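PDB 1T3Q: quinoline 2-oxidoreductase medium subunit from Pseudomonas putida, which binds FAD and, as the flavoprotein subunit of a molybdenum hydroxylase acting on quinoline, probably passes electrons through that cofactor. Local coordinates for residues 199-204 with 278-283; 7-12 with 47-52. All coordinates share one frame; numbering follows the deposited sequence.

Contact 1 of 2, residues 199-204 with 278-283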
loop_
_atom_site.group_PDB
_atom_site.type_symbol
_atom_site.label_atom_id
_atom_site.label_comp_id
_atom_site.label_asym_id
_atom_site.label_seq_id
_atom_site.Cartn_x
_atom_site.Cartn_y
_atom_site.Cartn_z
ATOM N N LEU C 199 23.910 16.908 -60.749
ATOM C CA LEU C 199 24.810 17.083 -61.877
ATOM C C LEU C 199 24.470 16.271 -63.108
ATOM O O LEU C 199 23.891 15.187 -63.025
ATOM C CB LEU C 199 26.239 16.725 -61.473
ATOM C CG LEU C 199 26.838 17.414 -60.253
ATOM C CD1 LEU C 199 28.232 16.858 -60.011
ATOM C CD2 LEU C 199 26.880 18.917 -60.468
ATOM N N SER C 200 24.852 16.820 -64.253
ATOM C CA SER C 200 24.680 16.164 -65.535
ATOM C C SER C 200 26.103 16.105 -66.078
ATOM O O SER C 200 26.751 17.139 -66.257
ATOM C CB SER C 200 23.794 16.992 -66.461
ATOM O OG SER C 200 23.727 16.388 -67.740
ATOM N N MET C 201 26.600 14.896 -66.305
ATOM C CA MET C 201 27.956 14.722 -66.799
ATOM C C MET C 201 27.967 14.099 -68.188
ATOM O O MET C 201 27.326 13.078 -68.428
ATOM C CB MET C 201 28.754 13.831 -65.844
ATOM C CG MET C 201 28.717 14.259 -64.381
ATOM S SD MET C 201 29.583 15.805 -64.030
ATOM C CE MET C 201 31.231 15.191 -63.689
ATOM N N GLN C 202 28.696 14.730 -69.100
ATOM C CA GLN C 202 28.827 14.234 -70.462
ATOM C C GLN C 202 30.317 13.952 -70.563
ATOM O O GLN C 202 31.113 14.845 -70.858
ATOM C CB GLN C 202 28.415 15.311 -71.464
ATOM C CG GLN C 202 27.661 14.777 -72.665
ATOM C CD GLN C 202 26.191 15.156 -72.658
ATOM O OE1 GLN C 202 25.841 16.336 -72.620
ATOM N NE2 GLN C 202 25.322 14.156 -72.704
ATOM N N GLY C 203 30.686 12.704 -70.302
ATOM C CA GLY C 203 32.085 12.334 -70.301
ATOM C C GLY C 203 32.490 12.562 -68.861
ATOM O O GLY C 203 31.737 12.218 -67.950
ATOM N N GLY C 204 33.659 13.143 -68.635
ATOM C CA GLY C 204 34.075 13.410 -67.270
ATOM C C GLY C 204 33.934 14.898 -67.036
ATOM O O GLY C 204 34.587 15.469 -66.168
ATOM N N LYS C 278 30.762 13.974 -54.466
ATOM C CA LYS C 278 29.974 12.751 -54.393
ATOM C C LYS C 278 29.021 12.640 -55.582
ATOM O O LYS C 278 28.870 11.567 -56.171
ATOM C CB LYS C 278 29.183 12.718 -53.079
ATOM C CG LYS C 278 28.539 11.374 -52.759
ATOM N N ALA C 279 28.378 13.749 -55.935
ATOM C CA ALA C 279 27.447 13.763 -57.058
ATOM C C ALA C 279 28.177 13.510 -58.373
ATOM O O ALA C 279 27.653 12.839 -59.261
ATOM C CB ALA C 279 26.710 15.099 -57.118
ATOM N N ALA C 280 29.382 14.054 -58.497
ATOM C CA ALA C 280 30.179 13.873 -59.704
ATOM C C ALA C 280 30.562 12.401 -59.831
ATOM O O ALA C 280 30.550 11.832 -60.922
ATOM C CB ALA C 280 31.431 14.740 -59.639
ATOM N N GLN C 281 30.903 11.799 -58.698
ATOM C CA GLN C 281 31.285 10.395 -58.633
ATOM C C GLN C 281 30.111 9.515 -59.063
ATOM O O GLN C 281 30.250 8.650 -59.929
ATOM C CB GLN C 281 31.688 10.052 -57.194
ATOM N N GLY C 282 28.953 9.747 -58.454
ATOM C CA GLY C 282 27.773 8.966 -58.776
ATOM C C GLY C 282 27.235 9.191 -60.176
ATOM O O GLY C 282 26.797 8.248 -60.833
ATOM N N ALA C 283 27.269 10.437 -60.635
ATOM C CA ALA C 283 26.769 10.783 -61.963
ATOM C C ALA C 283 27.491 10.027 -63.073
ATOM O O ALA C 283 26.857 9.505 -63.991
ATOM C CB ALA C 283 26.890 12.289 -62.189
#
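Leu-199 and Met-201 project from one face of strand 199-202 onto helix 278-283, where they meet three alanines and no bulkier side chain. In Leu-199, CG, beside the backbone N, itself comes 3.9 Å from CB of Ala-279, and the CD1 branch reaches on to do most of the touching: it lies 3.4 Å from the backbone N of Ala-280 and 3.7 Å from CB of Ala-279. The methyl thus rests on the helix backbone itself, which the small side chains leave within reach. This is the sheet-against-helix layer of the C-terminal domain, as in the CO dehydrogenase flavoprotein family; strand 193-202 belongs to an antiparallel sheet, and the long helix 261-284 packs on it; strand 199-202 and helix 278-283 cross at -49°. Two residues on, Met-201 touches the helix at two points, CG and the terminal CE. Its CG presses on CB of Ala-283 at 3.5 Å, tighter than usual for two carbons. Bends at chi2 (-69°) and chi3 (-89°) fold the thioether chain, and CE comes to 4.1 Å from CB of Ala-280. That alanine methyl therefore has Leu-199 CD1, at 3.9 Å, and Met-201 CE as neighbours. Beyond the two segments, Ile-235 packs on Leu-199 and Ala-280, while His-177 of strand 177-183 touches Ala-283.

Contact 2 of 2, residues 7-12 with 47-52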
loop_
_atom_site.group_PDB
_atom_site.type_symbol
_atom_site.label_atom_id
_atom_site.label_comp_id
_atom_site.label_asym_id
_atom_site.label_seq_id
_atom_site.Cartn_x
_atom_site.Cartn_y
_atom_site.Cartn_z
ATOM N N SER C 7 -11.168 20.172 -29.180
ATOM C CA SER C 7 -12.055 19.115 -29.652
ATOM C C SER C 7 -11.330 18.397 -30.785
ATOM O O SER C 7 -10.264 18.835 -31.221
ATOM C CB SER C 7 -13.385 19.697 -30.146
ATOM O OG SER C 7 -13.168 20.603 -31.206
ATOM N N TYR C 8 -11.906 17.304 -31.271
ATOM C CA TYR C 8 -11.268 16.520 -32.323
ATOM C C TYR C 8 -12.250 15.969 -33.344
ATOM O O TYR C 8 -13.338 15.518 -32.992
ATOM C CB TYR C 8 -10.506 15.358 -31.682
ATOM C CG TYR C 8 -9.904 14.362 -32.649
ATOM C CD1 TYR C 8 -8.629 14.557 -33.188
ATOM C CD2 TYR C 8 -10.591 13.194 -32.987
ATOM C CE1 TYR C 8 -8.049 13.605 -34.035
ATOM C CE2 TYR C 8 -10.024 12.241 -33.831
ATOM C CZ TYR C 8 -8.754 12.451 -34.350
ATOM O OH TYR C 8 -8.194 11.498 -35.169
ATOM N N ARG C 9 -11.848 16.012 -34.610
ATOM C CA ARG C 9 -12.653 15.498 -35.710
ATOM C C ARG C 9 -11.729 14.858 -36.737
ATOM O O ARG C 9 -10.627 15.348 -36.980
ATOM C CB ARG C 9 -13.457 16.623 -36.379
ATOM C CG ARG C 9 -14.590 17.154 -35.530
ATOM C CD ARG C 9 -15.453 18.158 -36.288
ATOM N NE ARG C 9 -16.140 17.572 -37.440
ATOM C CZ ARG C 9 -17.151 18.162 -38.073
ATOM N NH1 ARG C 9 -17.586 19.346 -37.660
ATOM N NH2 ARG C 9 -17.729 17.575 -39.114
ATOM N N ALA C 10 -12.181 13.757 -37.326
ATOM C CA ALA C 10 -11.409 13.050 -38.340
ATOM C C ALA C 10 -12.353 12.728 -39.499
ATOM O O ALA C 10 -12.751 11.582 -39.693
ATOM C CB ALA C 10 -10.825 11.767 -37.760
ATOM N N PRO C 11 -12.727 13.751 -40.281
ATOM C CA PRO C 11 -13.633 13.580 -41.423
ATOM C C PRO C 11 -13.160 12.598 -42.491
ATOM O O PRO C 11 -11.964 12.442 -42.738
ATOM C CB PRO C 11 -13.809 15.005 -41.948
ATOM C CG PRO C 11 -12.599 15.722 -41.470
ATOM C CD PRO C 11 -12.355 15.163 -40.107
ATOM N N ALA C 12 -14.126 11.943 -43.125
ATOM C CA ALA C 12 -13.843 10.949 -44.151
ATOM C C ALA C 12 -13.600 11.543 -45.530
ATOM O O ALA C 12 -13.299 10.809 -46.473
ATOM C CB ALA C 12 -14.983 9.942 -44.215
ATOM N N PRO C 47 -5.191 25.618 -30.351
ATOM C CA PRO C 47 -6.283 25.338 -31.286
ATOM C C PRO C 47 -7.579 25.047 -30.547
ATOM O O PRO C 47 -7.567 24.577 -29.411
ATOM C CB PRO C 47 -5.773 24.124 -32.052
ATOM C CG PRO C 47 -4.977 23.388 -30.999
ATOM C CD PRO C 47 -4.208 24.517 -30.334
ATOM N N SER C 48 -8.701 25.329 -31.192
ATOM C CA SER C 48 -9.995 25.071 -30.588
ATOM C C SER C 48 -10.347 23.623 -30.887
ATOM O O SER C 48 -10.988 22.940 -30.088
ATOM C CB SER C 48 -11.050 25.985 -31.211
ATOM O OG SER C 48 -11.066 25.818 -32.617
ATOM N N CYS C 49 -9.897 23.160 -32.049
ATOM C CA CYS C 49 -10.189 21.814 -32.507
ATOM C C CYS C 49 -9.093 21.321 -33.444
ATOM O O CYS C 49 -8.527 22.096 -34.210
ATOM C CB CYS C 49 -11.534 21.828 -33.247
ATOM S SG CYS C 49 -11.955 20.320 -34.173
ATOM N N LEU C 50 -8.775 20.035 -33.362
ATOM C CA LEU C 50 -7.773 19.471 -34.254
ATOM C C LEU C 50 -8.513 18.620 -35.269
ATOM O O LEU C 50 -9.314 17.758 -34.908
ATOM C CB LEU C 50 -6.758 18.618 -33.491
ATOM C CG LEU C 50 -5.802 19.383 -32.567
ATOM C CD1 LEU C 50 -4.732 18.431 -32.054
ATOM C CD2 LEU C 50 -5.160 20.541 -33.324
ATOM N N VAL C 51 -8.244 18.877 -36.541
ATOM C CA VAL C 51 -8.889 18.155 -37.622
ATOM C C VAL C 51 -7.887 17.201 -38.249
ATOM O O VAL C 51 -6.990 17.618 -38.986
ATOM C CB VAL C 51 -9.406 19.127 -38.695
ATOM C CG1 VAL C 51 -10.193 18.360 -39.751
ATOM C CG2 VAL C 51 -10.269 20.208 -38.038
ATOM N N ASP C 52 -8.064 15.922 -37.947
ATOM C CA ASP C 52 -7.195 14.855 -38.430
ATOM C C ASP C 52 -7.489 14.534 -39.894
ATOM O O ASP C 52 -8.646 14.553 -40.320
ATOM C CB ASP C 52 -7.419 13.595 -37.576
ATOM C CG ASP C 52 -6.211 12.665 -37.559
ATOM O OD1 ASP C 52 -5.468 12.624 -38.561
ATOM O OD2 ASP C 52 -6.018 11.964 -36.544
HETATM O O HOH W 1 -9.672 12.256 -41.368
#
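Tyr-8 gives its phenolic OH to OD2 of Asp-52 in a short hydrogen bond of 2.6 Å, with the carboxylate oxygen at the ring edge and in the ring plane. OD2 is met on its anti side, and the ring and carboxylate planes stand 79° apart. Gln-74 of the small subunit also bonds OD2, and the backbone N of Arg-54 holds OD1, so both carboxylate oxygens are engaged and the group's rotation is restrained. Between the backbones, Ser-7 N bonds Ser-48 O, Leu-50 N returns to Ser-7 O, Arg-9 N reaches Leu-50 O at 3.1 Å, and Asp-52 N closes on Arg-9 O at 2.8 Å. This alternation is the ladder of a parallel pair, in which 7-9 is an outer strand of the three-stranded sheet in the FAD-binding domain and 49-52 its centre. At the C-terminal end of the pair, a water donates to both Pro-11 O and Asp-52 O, each at 2.7 Å. Packing follows the alternating faces. On the Tyr-8 side, the side chain of Leu-50 packs on Leu-36, an FAD-binding residue, and lies about 7 Å from the cofactor. On the other, CD of Pro-11 meets CG1 of Val-51 at 3.9 Å, the two side chains crossing at about a right angle where helix 14-23 covers both, Val-17 touching Pro-11 and Val-20 touching Val-51. Arg-9 leads away from the strand pair to a salt bridge with Glu-16.

Overall arrangement
The two contacts lie in different parts of a flavoprotein subunit. Contact 2 comes first along the chain and is complete before contact 1 opens; their centres are 48 Å apart, on opposite sides of the chain's centre, and their nearest atoms about 37 Å apart. They share no helix, strand or sheet. Contact 2 joins neighbouring strands of the small parallel sheet in the FAD-binding domain, close to the cofactor and to the small subunit. Contact 1 instead joins the C-terminal antiparallel sheet to helix 261-284, away from the annotated sites and touched by no other protein chain of the assembly. One therefore belongs to cofactor and subunit surroundings, the other to the sheet-helix interface of the C-terminal domain.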